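Local structure of pumilio domain-containing protein C56F2.08c (Schizosaccharomyces pombe, 6NX5) at the interface of chains A and B. The protein binds RNA through distinct modules, among them the RNA recognition motif (RRM) domain seen here, and probably targets AU-rich regions of mRNA 3' untranslated regions. Coordinates in Å, arbitrary orientation; residue numbers count along the deposited sequence, not the author numbering. Chains: chain A/B, Pumilio domain-containing protein C56F2.08c.

The interface of chains A and B. Residues chain A 80, 82; chain B 17, 21, 31-33.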
loop_
_atom_site.group_PDB
_atom_site.type_symbol
_atom_site.label_atom_id
_atom_site.label_comp_id
_atom_site.label_asym_id
_atom_site.label_seq_id
_atom_site.Cartn_x
_atom_site.Cartn_y
_atom_site.Cartn_z
ATOM N N SER A 80 -5.123 -3.008 -11.392
ATOM C CA SER A 80 -6.297 -2.838 -12.228
ATOM C C SER A 80 -6.684 -1.369 -12.221
ATOM O O SER A 80 -6.657 -0.720 -11.170
ATOM C CB SER A 80 -7.466 -3.682 -11.727
ATOM O OG SER A 80 -7.091 -5.044 -11.610
ATOM N N TYR A 82 -9.597 1.588 -13.472
ATOM C CA TYR A 82 -11.040 1.729 -13.661
ATOM C C TYR A 82 -11.416 3.070 -14.279
ATOM O O TYR A 82 -12.568 3.506 -14.157
ATOM C CB TYR A 82 -11.752 1.538 -12.322
ATOM C CG TYR A 82 -11.393 0.207 -11.705
ATOM C CD1 TYR A 82 -12.096 -0.956 -12.044
ATOM C CD2 TYR A 82 -10.353 0.102 -10.791
ATOM C CE1 TYR A 82 -11.754 -2.162 -11.500
ATOM C CE2 TYR A 82 -9.990 -1.108 -10.246
ATOM C CZ TYR A 82 -10.713 -2.242 -10.593
ATOM O OH TYR A 82 -10.363 -3.445 -10.035
ATOM N N SER B 17 -9.734 -8.457 -6.909
ATOM C CA SER B 17 -9.801 -7.014 -7.106
ATOM C C SER B 17 -11.228 -6.573 -7.391
ATOM O O SER B 17 -11.635 -5.475 -6.990
ATOM C CB SER B 17 -8.877 -6.570 -8.237
ATOM O OG SER B 17 -9.249 -7.181 -9.460
ATOM N N HIS B 21 -13.079 -3.601 -5.478
ATOM C CA HIS B 21 -13.691 -2.498 -6.211
ATOM C C HIS B 21 -15.150 -2.308 -5.799
ATOM O O HIS B 21 -15.595 -1.182 -5.574
ATOM C CB HIS B 21 -13.602 -2.728 -7.720
ATOM C CG HIS B 21 -14.120 -1.565 -8.509
ATOM N ND1 HIS B 21 -15.443 -1.444 -8.887
ATOM C CD2 HIS B 21 -13.500 -0.442 -8.941
ATOM C CE1 HIS B 21 -15.607 -0.306 -9.539
ATOM N NE2 HIS B 21 -14.443 0.319 -9.589
ATOM N N LYS B 31 -10.001 4.661 -8.698
ATOM C CA LYS B 31 -9.240 4.789 -9.937
ATOM C C LYS B 31 -8.389 3.557 -10.209
ATOM O O LYS B 31 -8.296 3.110 -11.351
ATOM C CB LYS B 31 -8.330 6.013 -9.882
ATOM C CG LYS B 31 -9.067 7.365 -9.876
ATOM C CD LYS B 31 -8.101 8.569 -9.905
ATOM C CE LYS B 31 -7.107 8.565 -8.750
ATOM N NZ LYS B 31 -6.202 9.790 -8.824
ATOM N N ASP B 32 -7.724 3.019 -9.186
ATOM C CA ASP B 32 -6.776 1.927 -9.362
ATOM C C ASP B 32 -6.779 1.073 -8.111
ATOM O O ASP B 32 -7.027 1.578 -7.017
ATOM C CB ASP B 32 -5.331 2.413 -9.594
ATOM C CG ASP B 32 -5.176 3.282 -10.843
ATOM O OD1 ASP B 32 -5.184 4.524 -10.711
ATOM O OD2 ASP B 32 -5.073 2.699 -11.940
ATOM N N ILE B 33 -6.508 -0.220 -8.287
ATOM C CA ILE B 33 -6.324 -1.145 -7.169
ATOM C C ILE B 33 -5.071 -1.962 -7.441
ATOM O O ILE B 33 -4.927 -2.532 -8.531
ATOM C CB ILE B 33 -7.543 -2.078 -6.987
ATOM C CG1 ILE B 33 -8.772 -1.267 -6.581
ATOM C CG2 ILE B 33 -7.248 -3.178 -5.944
ATOM C CD1 ILE B 33 -10.085 -2.067 -6.612
HETATM O O HOH W 1 -5.970 -5.391 -8.978
HETATM O O HOH W 2 -11.323 -5.665 -10.947
#
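A:Ser80 pairs antiparallel with B:Ile33, so that the C-terminal strand 80-81 of one RRM domain adds itself to the edge strand 30-36 of the other. The backbone bonds run both ways between this pair: A:Ser80 N donates to B:Ile33 O at 2.9 Å, and B:Ile33 N returns a bond of the same length to A:Ser80 O, both in the carbonyl plane. Two residues on, A:Tyr82 N reaches B:Lys31 O at 2.9 Å, here with the donor tilted 33° from that plane.

Beyond the strand, the A:Tyr82 ring lies over helix 17-24 of chain B. CG stands anti to the carbonyl carbon (chi1 -56°), which swings the phenol back over B:Ile33 and B:His21. The imidazole meets one face of the phenol, its CD2 sitting 3.3 Å above the ring plane near the centre; it is inclined rather than parallel, CD2 and NE2 lying nearer than CG. With B:His21 CG anti to the backbone N (chi1 -175°), the side chain extends from the helix to reach this face. On the same side, but out past the ring edge, the delta-methyl B:Ile33 CD1 touches A:Tyr82 CE2 at 3.8 Å. An alanine in place of A:Tyr82 would probably leave the B:His21 imidazole and the B:Ile33 delta-methyl without their aromatic partner, and B:Ser17 without the water link to the hydroxyl.

Two waters extend the polar contacts. One, at the phenol edge and in its plane, has its oxygen 2.6 Å from the hydroxyl A:Tyr82 OH and also bonds B:Ser17 OG at the start of the helix. Another links A:Ser80 OG to B:Ile33 O, giving this carbonyl a second partner besides A:Ser80 N. The pairing may reflect crystal packing.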